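Local coordinates for protein prophenoloxidase b (Marsupenaeus japonicus, PDB 3WKY) that probably oxidises phenols at a dinuclear copper centre, as a type 3 copper phenoloxidase held in precursor form in crustacean haemolymph, at residues 435-439 and 668-673; 445-449 and 579-583; 505-511 and 588-592. One frame throughout, in Å; residues are numbered along the deposited sequence.

Contact 1 of 3, residues 435-439 and 668-673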
ATOM      1  N   TRP A 435      35.492  34.812 -32.013  1.00 32.77           N
ATOM      2  CA  TRP A 435      35.969  34.287 -30.740  1.00 37.10           C
ATOM      3  C   TRP A 435      37.154  33.338 -30.892  1.00 30.97           C
ATOM      4  O   TRP A 435      37.868  33.068 -29.924  1.00 35.79           O
ATOM      5  CB  TRP A 435      34.831  33.628 -29.943  1.00 33.23           C
ATOM      6  CG  TRP A 435      34.177  32.459 -30.626  1.00 29.63           C
ATOM      7  CD1 TRP A 435      33.089  32.492 -31.450  1.00 30.67           C
ATOM      8  CD2 TRP A 435      34.554  31.083 -30.511  1.00 28.02           C
ATOM      9  NE1 TRP A 435      32.772  31.218 -31.861  1.00 29.05           N
ATOM     10  CE2 TRP A 435      33.659  30.337 -31.300  1.00 29.10           C
ATOM     11  CE3 TRP A 435      35.565  30.409 -29.816  1.00 29.88           C
ATOM     12  CZ2 TRP A 435      33.749  28.950 -31.422  1.00 30.50           C
ATOM     13  CZ3 TRP A 435      35.656  29.037 -29.942  1.00 32.70           C
ATOM     14  CH2 TRP A 435      34.753  28.322 -30.736  1.00 30.08           C
ATOM     15  N   ILE A 436      37.364  32.828 -32.099  1.00 36.74           N
ATOM     16  CA  ILE A 436      38.536  31.998 -32.355  1.00 37.77           C
ATOM     17  C   ILE A 436      39.080  32.253 -33.765  1.00 43.82           C
ATOM     18  O   ILE A 436      38.317  32.321 -34.731  1.00 37.17           O
ATOM     19  CB  ILE A 436      38.257  30.489 -32.111  1.00 42.22           C
ATOM     20  CG1 ILE A 436      39.566  29.697 -32.119  1.00 35.97           C
ATOM     21  CG2 ILE A 436      37.253  29.930 -33.124  1.00 39.63           C
ATOM     22  CD1 ILE A 436      39.391  28.203 -31.894  1.00 40.97           C
ATOM     23  N   ASP A 437      40.394  32.432 -33.869  1.00 45.09           N
ATOM     24  CA  ASP A 437      41.018  32.712 -35.157  1.00 49.74           C
ATOM     25  C   ASP A 437      40.688  31.629 -36.181  1.00 43.51           C
ATOM     26  O   ASP A 437      40.588  30.456 -35.816  1.00 52.15           O
ATOM     27  CB  ASP A 437      42.537  32.838 -35.000  1.00 53.90           C
ATOM     28  CG  ASP A 437      42.953  34.167 -34.401  1.00 60.68           C
ATOM     29  OD1 ASP A 437      42.237  35.166 -34.624  1.00 55.93           O
ATOM     30  OD2 ASP A 437      43.997  34.214 -33.713  1.00 69.79           O
ATOM     31  N   ASP A 438      40.465  32.062 -37.427  1.00 47.44           N
ATOM     32  CA  ASP A 438      40.223  31.171 -38.567  0.67 48.77           C
ATOM     33  C   ASP A 438      38.850  30.503 -38.568  1.00 52.05           C
ATOM     34  O   ASP A 438      38.613  29.527 -39.285  1.00 44.93           O
ATOM     35  CB  ASP A 438      41.331  30.124 -38.694  0.67 50.87           C
ATOM     36  CG  ASP A 438      42.673  30.741 -39.017  0.67 51.57           C
ATOM     37  OD1 ASP A 438      42.715  31.629 -39.895  0.67 49.77           O
ATOM     38  OD2 ASP A 438      43.678  30.346 -38.388  0.67 49.73           O
ATOM     39  N   TYR A 439      37.930  31.037 -37.775  1.00 47.09           N
ATOM     40  CA  TYR A 439      36.559  30.544 -37.814  1.00 38.92           C
ATOM     41  C   TYR A 439      35.619  31.728 -37.792  1.00 33.74           C
ATOM     42  O   TYR A 439      35.765  32.628 -36.962  1.00 37.33           O
ATOM     43  CB  TYR A 439      36.252  29.602 -36.643  1.00 36.47           C
ATOM     44  CG  TYR A 439      34.804  29.145 -36.594  1.00 37.79           C
ATOM     45  CD1 TYR A 439      34.310  28.240 -37.523  1.00 29.51           C
ATOM     46  CD2 TYR A 439      33.938  29.615 -35.612  1.00 38.93           C
ATOM     47  CE1 TYR A 439      32.985  27.822 -37.487  1.00 35.79           C
ATOM     48  CE2 TYR A 439      32.615  29.206 -35.567  1.00 35.50           C
ATOM     49  CZ  TYR A 439      32.146  28.309 -36.503  1.00 36.76           C
ATOM     50  OH  TYR A 439      30.837  27.894 -36.456  1.00 34.32           O
ATOM     51  N   PRO A 668      36.176  23.314 -28.197  1.00 27.39           N
ATOM     52  CA  PRO A 668      35.908  24.497 -29.024  1.00 28.93           C
ATOM     53  C   PRO A 668      36.784  24.570 -30.281  1.00 38.05           C
ATOM     54  O   PRO A 668      36.355  25.114 -31.304  1.00 33.59           O
ATOM     55  CB  PRO A 668      36.218  25.661 -28.081  1.00 28.18           C
ATOM     56  CG  PRO A 668      36.007  25.093 -26.692  1.00 29.40           C
ATOM     57  CD  PRO A 668      36.447  23.660 -26.790  1.00 32.85           C
ATOM     58  N   SER A 669      37.986  24.009 -30.213  1.00 34.63           N
ATOM     59  CA  SER A 669      38.897  24.055 -31.353  1.00 42.59           C
ATOM     60  C   SER A 669      38.403  23.187 -32.517  1.00 44.69           C
ATOM     61  O   SER A 669      38.921  23.280 -33.634  1.00 43.20           O
ATOM     62  CB  SER A 669      40.308  23.635 -30.933  1.00 33.85           C
ATOM     63  OG  SER A 669      40.410  22.227 -30.844  1.00 49.07           O
ATOM     64  N   SER A 670      37.392  22.359 -32.259  1.00 37.85           N
ATOM     65  CA  SER A 670      36.820  21.502 -33.298  1.00 36.17           C
ATOM     66  C   SER A 670      36.224  22.293 -34.468  1.00 36.08           C
ATOM     67  O   SER A 670      36.020  21.737 -35.548  1.00 40.04           O
ATOM     68  CB  SER A 670      35.753  20.578 -32.710  1.00 38.12           C
ATOM     69  OG  SER A 670      34.601  21.314 -32.345  1.00 32.94           O
ATOM     70  N   VAL A 671      35.947  23.582 -34.268  1.00 32.60           N
ATOM     71  CA  VAL A 671      35.372  24.383 -35.352  1.00 34.39           C
ATOM     72  C   VAL A 671      36.409  24.704 -36.425  1.00 44.53           C
ATOM     73  O   VAL A 671      36.060  25.118 -37.532  1.00 39.89           O
ATOM     74  CB  VAL A 671      34.723  25.705 -34.870  1.00 35.07           C
ATOM     75  CG1 VAL A 671      33.534  25.423 -33.949  1.00 35.36           C
ATOM     76  CG2 VAL A 671      35.745  26.610 -34.190  1.00 32.83           C
ATOM     77  N   LEU A 672      37.681  24.508 -36.094  1.00 41.85           N
ATOM     78  CA  LEU A 672      38.768  24.861 -37.002  1.00 50.02           C
ATOM     79  C   LEU A 672      38.896  23.879 -38.154  1.00 53.33           C
ATOM     80  O   LEU A 672      38.601  22.690 -38.004  1.00 48.05           O
ATOM     81  CB  LEU A 672      40.093  24.936 -36.245  1.00 45.60           C
ATOM     82  CG  LEU A 672      40.155  26.025 -35.179  1.00 39.50           C
ATOM     83  CD1 LEU A 672      41.454  25.945 -34.384  1.00 40.95           C
ATOM     84  CD2 LEU A 672      39.998  27.373 -35.834  1.00 44.38           C
ATOM     85  N   ARG A 673      39.335  24.386 -39.303  1.00 57.24           N
ATOM     86  CA  ARG A 673      39.623  23.531 -40.447  1.00 64.27           C
ATOM     87  C   ARG A 673      40.685  22.520 -40.055  1.00 61.34           C
ATOM     88  O   ARG A 673      41.734  22.877 -39.513  1.00 66.73           O
ATOM     89  CB  ARG A 673      40.125  24.353 -41.635  1.00 68.84           C
ATOM     90  CG  ARG A 673      39.235  25.522 -42.010  1.00 71.11           C
ATOM     91  CD  ARG A 673      39.811  26.295 -43.187  1.00 73.28           C
ATOM     92  NE  ARG A 673      39.416  27.701 -43.160  1.00 82.06           N
ATOM     93  CZ  ARG A 673      38.320  28.186 -43.738  1.00 87.56           C
ATOM     94  NH1 ARG A 673      37.498  27.377 -44.396  1.00 85.13           N
ATOM     95  NH2 ARG A 673      38.046  29.482 -43.659  1.00 75.03           N
TER

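Contact 2 of 3, residues 445-449 and 579-583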
ATOM      1  N   LEU A 445      23.682  31.091 -35.735  1.00 24.13           N
ATOM      2  CA  LEU A 445      24.255  29.982 -34.982  1.00 22.51           C
ATOM      3  C   LEU A 445      24.987  30.505 -33.756  1.00 28.11           C
ATOM      4  O   LEU A 445      25.840  31.398 -33.860  1.00 23.82           O
ATOM      5  CB  LEU A 445      25.215  29.167 -35.858  1.00 25.02           C
ATOM      6  CG  LEU A 445      25.992  28.025 -35.190  1.00 32.68           C
ATOM      7  CD1 LEU A 445      25.057  26.920 -34.698  1.00 27.05           C
ATOM      8  CD2 LEU A 445      27.048  27.445 -36.129  1.00 30.22           C
ATOM      9  N   LEU A 446      24.644  29.965 -32.587  1.00 21.89           N
ATOM     10  CA  LEU A 446      25.307  30.346 -31.341  1.00 23.43           C
ATOM     11  C   LEU A 446      26.003  29.129 -30.752  1.00 26.48           C
ATOM     12  O   LEU A 446      25.560  27.992 -30.961  1.00 25.82           O
ATOM     13  CB  LEU A 446      24.295  30.901 -30.334  1.00 21.83           C
ATOM     14  CG  LEU A 446      23.505  32.140 -30.767  1.00 26.64           C
ATOM     15  CD1 LEU A 446      22.581  32.603 -29.646  1.00 22.91           C
ATOM     16  CD2 LEU A 446      24.450  33.263 -31.172  1.00 24.96           C
ATOM     17  N   HIS A 447      27.096  29.352 -30.026  1.00 21.77           N
ATOM     18  CA  HIS A 447      27.810  28.234 -29.421  1.00 21.07           C
ATOM     19  C   HIS A 447      27.908  28.359 -27.911  1.00 22.53           C
ATOM     20  O   HIS A 447      27.785  29.443 -27.348  1.00 23.23           O
ATOM     21  CB  HIS A 447      29.227  28.092 -29.989  1.00 24.24           C
ATOM     22  CG  HIS A 447      29.272  27.634 -31.410  1.00 24.39           C
ATOM     23  ND1 HIS A 447      29.415  28.507 -32.465  1.00 27.47           N
ATOM     24  CD2 HIS A 447      29.190  26.394 -31.952  1.00 29.75           C
ATOM     25  CE1 HIS A 447      29.423  27.824 -33.599  1.00 29.18           C
ATOM     26  NE2 HIS A 447      29.289  26.543 -33.316  1.00 28.50           N
ATOM     27  N   THR A 448      28.114  27.222 -27.263  1.00 20.77           N
ATOM     28  CA  THR A 448      28.430  27.216 -25.838  0.81 20.94           C
ATOM     29  C   THR A 448      29.548  26.227 -25.619  1.00 20.95           C
ATOM     30  O   THR A 448      29.785  25.338 -26.442  1.00 24.27           O
ATOM     31  CB  THR A 448      27.242  26.837 -24.909  0.81 21.11           C
ATOM     32  OG1 THR A 448      26.904  25.458 -25.090  0.81 17.52           O
ATOM     33  CG2 THR A 448      26.027  27.719 -25.163  0.81 21.18           C
ATOM     34  N   PHE A 449      30.295  26.417 -24.534  1.00 20.61           N
ATOM     35  CA  PHE A 449      31.389  25.504 -24.185  1.00 26.64           C
ATOM     36  C   PHE A 449      31.816  25.719 -22.738  1.00 23.45           C
ATOM     37  O   PHE A 449      31.383  26.683 -22.102  1.00 26.34           O
ATOM     38  CB  PHE A 449      32.590  25.677 -25.133  1.00 24.32           C
ATOM     39  CG  PHE A 449      32.857  27.106 -25.520  1.00 22.59           C
ATOM     40  CD1 PHE A 449      33.252  28.040 -24.571  1.00 27.78           C
ATOM     41  CD2 PHE A 449      32.718  27.509 -26.836  1.00 27.84           C
ATOM     42  CE1 PHE A 449      33.495  29.356 -24.926  1.00 33.46           C
ATOM     43  CE2 PHE A 449      32.961  28.825 -27.201  1.00 24.53           C
ATOM     44  CZ  PHE A 449      33.350  29.746 -26.245  1.00 28.17           C
ATOM     45  N   GLN A 579      23.865  33.023 -20.258  1.00 19.53           N
ATOM     46  CA  GLN A 579      22.928  33.776 -21.073  1.00 18.21           C
ATOM     47  C   GLN A 579      22.369  32.954 -22.238  1.00 15.88           C
ATOM     48  O   GLN A 579      21.258  33.202 -22.707  1.00 18.24           O
ATOM     49  CB  GLN A 579      23.632  35.025 -21.604  1.00 19.46           C
ATOM     50  CG  GLN A 579      22.795  35.932 -22.455  1.00 20.62           C
ATOM     51  CD  GLN A 579      23.556  37.211 -22.741  1.00 30.94           C
ATOM     52  OE1 GLN A 579      24.788  37.235 -22.620  1.00 22.14           O
ATOM     53  NE2 GLN A 579      22.839  38.281 -23.089  1.00 21.43           N
ATOM     54  N   VAL A 580      23.146  31.980 -22.705  1.00 17.90           N
ATOM     55  CA  VAL A 580      22.747  31.146 -23.833  1.00 16.92           C
ATOM     56  C   VAL A 580      22.530  29.729 -23.307  1.00 16.45           C
ATOM     57  O   VAL A 580      23.405  29.186 -22.631  1.00 20.16           O
ATOM     58  CB  VAL A 580      23.853  31.158 -24.921  1.00 21.01           C
ATOM     59  CG1 VAL A 580      23.531  30.180 -26.074  1.00 19.61           C
ATOM     60  CG2 VAL A 580      24.044  32.596 -25.461  1.00 19.12           C
ATOM     61  N   PRO A 581      21.363  29.129 -23.597  1.00 19.99           N
ATOM     62  CA  PRO A 581      21.173  27.714 -23.218  1.00 16.61           C
ATOM     63  C   PRO A 581      22.273  26.840 -23.833  1.00 21.89           C
ATOM     64  O   PRO A 581      22.789  27.178 -24.896  1.00 20.63           O
ATOM     65  CB  PRO A 581      19.811  27.369 -23.830  1.00 17.63           C
ATOM     66  CG  PRO A 581      19.067  28.684 -23.845  1.00 19.90           C
ATOM     67  CD  PRO A 581      20.143  29.719 -24.181  1.00 20.14           C
ATOM     68  N   ARG A 582      22.626  25.742 -23.170  1.00 18.69           N
ATOM     69  CA  ARG A 582      23.734  24.883 -23.608  0.62 17.09           C
ATOM     70  C   ARG A 582      23.639  24.462 -25.071  1.00 22.31           C
ATOM     71  O   ARG A 582      24.626  24.542 -25.816  1.00 19.98           O
ATOM     72  CB  ARG A 582      23.807  23.626 -22.731  0.62 17.51           C
ATOM     73  CG  ARG A 582      24.929  22.644 -23.082  0.62 19.59           C
ATOM     74  CD  ARG A 582      24.652  21.295 -22.401  0.62 19.41           C
ATOM     75  NE  ARG A 582      25.688  20.274 -22.582  0.62 20.70           N
ATOM     76  CZ  ARG A 582      25.742  19.410 -23.599  0.62 23.36           C
ATOM     77  NH1 ARG A 582      24.841  19.446 -24.574  0.62 15.71           N
ATOM     78  NH2 ARG A 582      26.718  18.508 -23.650  0.62 26.99           N
ATOM     79  N   GLY A 583      22.458  24.016 -25.488  1.00 18.12           N
ATOM     80  CA  GLY A 583      22.306  23.465 -26.823  1.00 19.71           C
ATOM     81  C   GLY A 583      22.957  22.093 -26.907  1.00 22.68           C
ATOM     82  O   GLY A 583      23.382  21.524 -25.888  1.00 19.17           O
TER

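Contact 3 of 3, residues 505-511 and 588-592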
ATOM      1  N   ILE A 505      12.012  40.618 -27.066  1.00 19.07           N
ATOM      2  CA  ILE A 505      12.596  39.464 -27.734  1.00 14.05           C
ATOM      3  C   ILE A 505      12.653  38.287 -26.762  1.00 19.80           C
ATOM      4  O   ILE A 505      13.173  38.437 -25.661  1.00 18.08           O
ATOM      5  CB  ILE A 505      14.001  39.798 -28.226  1.00 17.74           C
ATOM      6  CG1 ILE A 505      13.903  41.002 -29.184  1.00 20.95           C
ATOM      7  CG2 ILE A 505      14.627  38.597 -28.902  1.00 17.50           C
ATOM      8  CD1 ILE A 505      15.120  41.248 -30.035  1.00 27.49           C
ATOM      9  N   PHE A 506      12.103  37.138 -27.164  1.00 19.34           N
ATOM     10  CA  PHE A 506      12.018  35.967 -26.265  1.00 15.79           C
ATOM     11  C   PHE A 506      12.489  34.706 -26.981  1.00 17.24           C
ATOM     12  O   PHE A 506      12.414  34.617 -28.209  1.00 18.22           O
ATOM     13  CB  PHE A 506      10.577  35.774 -25.754  1.00 14.20           C
ATOM     14  CG  PHE A 506      10.125  36.839 -24.794  1.00 15.94           C
ATOM     15  CD1 PHE A 506       9.578  38.028 -25.254  1.00 20.96           C
ATOM     16  CD2 PHE A 506      10.254  36.656 -23.421  1.00 19.49           C
ATOM     17  CE1 PHE A 506       9.169  39.018 -24.361  1.00 25.06           C
ATOM     18  CE2 PHE A 506       9.844  37.637 -22.528  1.00 18.69           C
ATOM     19  CZ  PHE A 506       9.295  38.814 -22.998  1.00 25.61           C
ATOM     20  N   LEU A 507      12.960  33.725 -26.206  1.00 15.68           N
ATOM     21  CA  LEU A 507      13.545  32.505 -26.749  1.00 15.44           C
ATOM     22  C   LEU A 507      12.785  31.309 -26.174  1.00 20.00           C
ATOM     23  O   LEU A 507      12.365  31.354 -25.013  1.00 17.97           O
ATOM     24  CB  LEU A 507      15.016  32.390 -26.315  1.00 18.70           C
ATOM     25  CG  LEU A 507      15.900  31.297 -26.935  1.00 19.79           C
ATOM     26  CD1 LEU A 507      16.355  31.703 -28.341  1.00 22.59           C
ATOM     27  CD2 LEU A 507      17.110  31.004 -26.053  1.00 20.10           C
ATOM     28  N   ALA A 508      12.599  30.263 -26.981  1.00 18.20           N
ATOM     29  CA  ALA A 508      12.053  28.986 -26.496  1.00 16.74           C
ATOM     30  C   ALA A 508      12.483  27.869 -27.434  1.00 18.81           C
ATOM     31  O   ALA A 508      12.684  28.102 -28.620  1.00 17.90           O
ATOM     32  CB  ALA A 508      10.528  29.044 -26.412  1.00 20.70           C
ATOM     33  N   PRO A 509      12.628  26.642 -26.913  1.00 17.64           N
ATOM     34  CA  PRO A 509      12.936  25.551 -27.847  1.00 18.03           C
ATOM     35  C   PRO A 509      11.778  25.327 -28.817  1.00 17.25           C
ATOM     36  O   PRO A 509      10.614  25.587 -28.476  1.00 19.85           O
ATOM     37  CB  PRO A 509      13.074  24.321 -26.928  1.00 17.43           C
ATOM     38  CG  PRO A 509      13.307  24.886 -25.557  1.00 17.08           C
ATOM     39  CD  PRO A 509      12.544  26.181 -25.513  1.00 16.12           C
ATOM     40  N   LYS A 510      12.086  24.854 -30.017  1.00 19.69           N
ATOM     41  CA  LYS A 510      11.045  24.580 -30.993  1.00 19.26           C
ATOM     42  C   LYS A 510      10.363  23.230 -30.733  1.00 20.95           C
ATOM     43  O   LYS A 510       9.145  23.091 -30.915  1.00 20.56           O
ATOM     44  CB  LYS A 510      11.628  24.636 -32.415  1.00 20.61           C
ATOM     45  CG  LYS A 510      10.592  24.456 -33.513  1.00 27.90           C
ATOM     46  CD  LYS A 510      11.157  24.859 -34.879  1.00 28.00           C
ATOM     47  CE  LYS A 510      10.096  24.744 -35.976  1.00 33.51           C
ATOM     48  NZ  LYS A 510      10.641  25.149 -37.306  1.00 37.71           N
ATOM     49  N   PHE A 511      11.148  22.251 -30.289  1.00 19.54           N
ATOM     50  CA  PHE A 511      10.653  20.887 -30.111  1.00 16.72           C
ATOM     51  C   PHE A 511      10.690  20.447 -28.653  1.00 18.19           C
ATOM     52  O   PHE A 511      11.590  20.845 -27.906  1.00 20.66           O
ATOM     53  CB  PHE A 511      11.489  19.917 -30.948  1.00 18.55           C
ATOM     54  CG  PHE A 511      11.534  20.281 -32.408  1.00 24.24           C
ATOM     55  CD1 PHE A 511      10.517  19.886 -33.265  1.00 24.52           C
ATOM     56  CD2 PHE A 511      12.579  21.042 -32.910  1.00 22.54           C
ATOM     57  CE1 PHE A 511      10.554  20.235 -34.616  1.00 29.30           C
ATOM     58  CE2 PHE A 511      12.616  21.396 -34.250  1.00 26.78           C
ATOM     59  CZ  PHE A 511      11.605  20.992 -35.100  1.00 27.20           C
ATOM     60  N   MET A 588      20.788  22.611 -31.630  1.00 19.04           N
ATOM     61  CA  MET A 588      19.415  22.557 -31.144  1.00 21.13           C
ATOM     62  C   MET A 588      18.659  23.802 -31.591  1.00 21.56           C
ATOM     63  O   MET A 588      19.166  24.924 -31.487  1.00 22.96           O
ATOM     64  CB  MET A 588      19.434  22.430 -29.615  1.00 17.45           C
ATOM     65  CG  MET A 588      18.093  22.512 -28.929  1.00 18.42           C
ATOM     66  SD  MET A 588      18.421  22.277 -27.158  1.00 21.36           S
ATOM     67  CE  MET A 588      16.779  22.542 -26.490  1.00 19.90           C
ATOM     68  N   ASN A 589      17.439  23.614 -32.085  1.00 17.23           N
ATOM     69  CA  ASN A 589      16.690  24.713 -32.690  0.59 21.75           C
ATOM     70  C   ASN A 589      15.785  25.462 -31.714  1.00 24.60           C
ATOM     71  O   ASN A 589      15.024  24.848 -30.969  1.00 22.09           O
ATOM     72  CB  ASN A 589      15.870  24.197 -33.874  0.59 24.08           C
ATOM     73  CG  ASN A 589      16.720  23.447 -34.878  0.59 23.94           C
ATOM     74  OD1 ASN A 589      16.449  22.291 -35.202  0.59 38.17           O
ATOM     75  ND2 ASN A 589      17.763  24.099 -35.369  0.59 25.36           N
ATOM     76  N   PHE A 590      15.867  26.794 -31.737  1.00 18.80           N
ATOM     77  CA  PHE A 590      15.075  27.656 -30.859  1.00 21.39           C
ATOM     78  C   PHE A 590      14.289  28.698 -31.636  1.00 22.31           C
ATOM     79  O   PHE A 590      14.778  29.247 -32.634  1.00 22.66           O
ATOM     80  CB  PHE A 590      15.972  28.401 -29.866  1.00 21.59           C
ATOM     81  CG  PHE A 590      16.592  27.527 -28.814  1.00 17.64           C
ATOM     82  CD1 PHE A 590      17.695  26.738 -29.109  1.00 17.75           C
ATOM     83  CD2 PHE A 590      16.102  27.535 -27.510  1.00 18.83           C
ATOM     84  CE1 PHE A 590      18.283  25.940 -28.138  1.00 19.91           C
ATOM     85  CE2 PHE A 590      16.684  26.737 -26.522  1.00 19.05           C
ATOM     86  CZ  PHE A 590      17.780  25.936 -26.843  1.00 18.83           C
ATOM     87  N   HIS A 591      13.076  28.984 -31.165  1.00 20.82           N
ATOM     88  CA  HIS A 591      12.335  30.143 -31.639  1.00 22.12           C
ATOM     89  C   HIS A 591      12.974  31.403 -31.068  1.00 22.39           C
ATOM     90  O   HIS A 591      13.374  31.428 -29.905  1.00 19.38           O
ATOM     91  CB  HIS A 591      10.888  30.107 -31.152  1.00 18.93           C
ATOM     92  CG  HIS A 591      10.060  29.006 -31.736  1.00 22.30           C
ATOM     93  ND1 HIS A 591       9.845  28.868 -33.092  1.00 24.79           N
ATOM     94  CD2 HIS A 591       9.346  28.019 -31.140  1.00 23.44           C
ATOM     95  CE1 HIS A 591       9.059  27.827 -33.306  1.00 26.54           C
ATOM     96  NE2 HIS A 591       8.739  27.296 -32.138  1.00 24.31           N
ATOM     97  N   PHE A 592      13.019  32.462 -31.878  1.00 20.23           N
ATOM     98  CA  PHE A 592      13.552  33.761 -31.470  1.00 21.00           C
ATOM     99  C   PHE A 592      12.446  34.746 -31.850  1.00 24.36           C
ATOM    100  O   PHE A 592      12.363  35.215 -32.991  1.00 21.24           O
ATOM    101  CB  PHE A 592      14.854  34.010 -32.245  1.00 20.57           C
ATOM    102  CG  PHE A 592      15.682  35.186 -31.770  1.00 20.77           C
ATOM    103  CD1 PHE A 592      15.490  36.456 -32.319  1.00 24.22           C
ATOM    104  CD2 PHE A 592      16.731  35.002 -30.873  1.00 24.04           C
ATOM    105  CE1 PHE A 592      16.285  37.538 -31.922  1.00 19.61           C
ATOM    106  CE2 PHE A 592      17.530  36.073 -30.475  1.00 25.73           C
ATOM    107  CZ  PHE A 592      17.306  37.345 -31.007  1.00 23.17           C
TER
HETATM  108  O   HOH W   1       7.316  24.959 -31.688  1.00 21.99           O
HETATM  109  O   HOH W   2      14.109  22.391 -30.168  1.00 24.03           O

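Contact 1 of 3, residues 435-439 and 668-673
Residues 436-439 form a type II beta turn, closed by a weak hydrogen bond from Y439 N to I436 O (3.3 Å). D438 takes its third position with phi 73°, a left-handed value that aspartate tolerates better than beta-branched residues do. Opposite it, 668-671 make a short 3-10 segment, in which V671 N bonds weakly to P668 O (3.4 Å), and L672 N reaches S669 O at 3.0 Å. P668, with no amide hydrogen to lose, suits the first position. The CA atoms come closest at Y439 and L672, 6.2 Å apart, and no hydrogen bond joins the two segments, so side chains carry the contact. This is where the Ig-like domain of the haemocyanin family brings the loop between strands 424-432 and 445-456 against the chain leaving strand 655-664, at the protein surface. V671 lies at the centre of the contact: its CB lies 3.7 Å from the centroid of the Y439 ring, over the face, in a CH-pi contact, while V671 CG2 is 3.8 Å from I436 CG2. The W435 ring brings CZ3 to 3.9 Å from P668 CB and sets CH2, edge-on, 3.6 Å from P668 O; its NE1 hydrogen-bonds to E432. L672 fills the hollow under the turn, with CD1 3.9 Å from I436 CD1 and CD2 only 3.1 Å from D437 O.

Contact 2 of 3, residues 445-449 and 579-583
Entering from Q579, whose carbonyl is hydrogen-bonded by R232, the loop first presents V580. Its beta-branched side chain faces strand 445-449, where L446 and T448, two apart in the strand, share one side while H447 between them points away: V580 CG1 packs 3.6 Å from T448 CG2 and 4.4 Å from L446 CB. At P581 the CA-to-CB bond turns away, and its ring rests on M235, while its carbonyl oxygen approaches T448 CG2 at 3.3 Å. The loop thus fills the layer between the Ig-like domain's sheet and helix 218-239 of the copper domain, the helix that carries H226 of the copper site. R582 makes the polar link: its carbonyl oxygen accepts a 2.6 Å hydrogen bond from T448 OG1, which is also bonded to H664 ND1. Threonine serves doubly here, its methyl meeting valine and its hydroxyl meeting the backbone. The arginine side chain runs out extended, and its NH1 donates to G583 O at 2.9 Å. G583 itself has phi 73°, a conformation glycine adopts readily.

Contact 3 of 3, residues 505-511 and 588-592
L507 occupies the middle of the apolar side, its CD1 lying 3.7 Å from F590 CB and 4.2 Å from F592 CD2, a slender branch fitted between two broad aromatics. Next to it, I505 CG2 sits over the face of the F592 ring, 3.9 Å from the centroid, in a CH-pi contact. Toward the other end, P509 CG packs 4.0 Å from F590 CE2, and P509 CB meets M588 CE at 4.1 Å. M588 and F590 also touch helix 218-239. The backbone beneath follows antiparallel register: L507 and F592 are a non-hydrogen-bonded pair, whereas A508 and H591 are hydrogen-bonded, with A508 N to H591 O at 3.2 Å and H591 N to A508 O at 2.7 Å. A508 and H591 point to the opposite side from L507 and F592, where both meet W527. Past the proline, K510 N donates to N589 O (3.1 Å), and K510 CB covers a face of the H591 imidazole, 4.2 Å from its centroid; the ammonium at the far end forms a salt bridge with E659. One water bridges K510 O (2.7 Å) and H591 NE2 (2.8 Å), and another links F511 N (3.0 Å) to N589 O (2.7 Å). F511 also packs on S641 of a second subunit. Such pairing of neighbouring antiparallel strands, with M588 and F590 reaching helix 218-239, belongs to the large sheet of the haemocyanin-family Ig-like domain.

Overall arrangement
Contacts 2 and 3 have centres 12 Å apart and touch, P581 lying against L507 and F590; the centre of contact 1 lies about 15 Å from that of contact 2, which it touches, and about 25 Å from that of contact 3. Contact 1 meets the face of strand 445-456 bearing H447 and F449, whereas contact 2 uses the face bearing L446 and T448, so this strand separates them. Strand 655-664 stands between strands 445-456 and 588-598, and strand 501-509 follows. Along the chain, 435-439 and 668-673 enclose all the others, while 445-449, 505-511, 579-583 and 588-592 alternate between contacts 2 and 3. This interleaving knits distant parts of the Ig-like domain together, with helix 218-239 beside contacts 2 and 3.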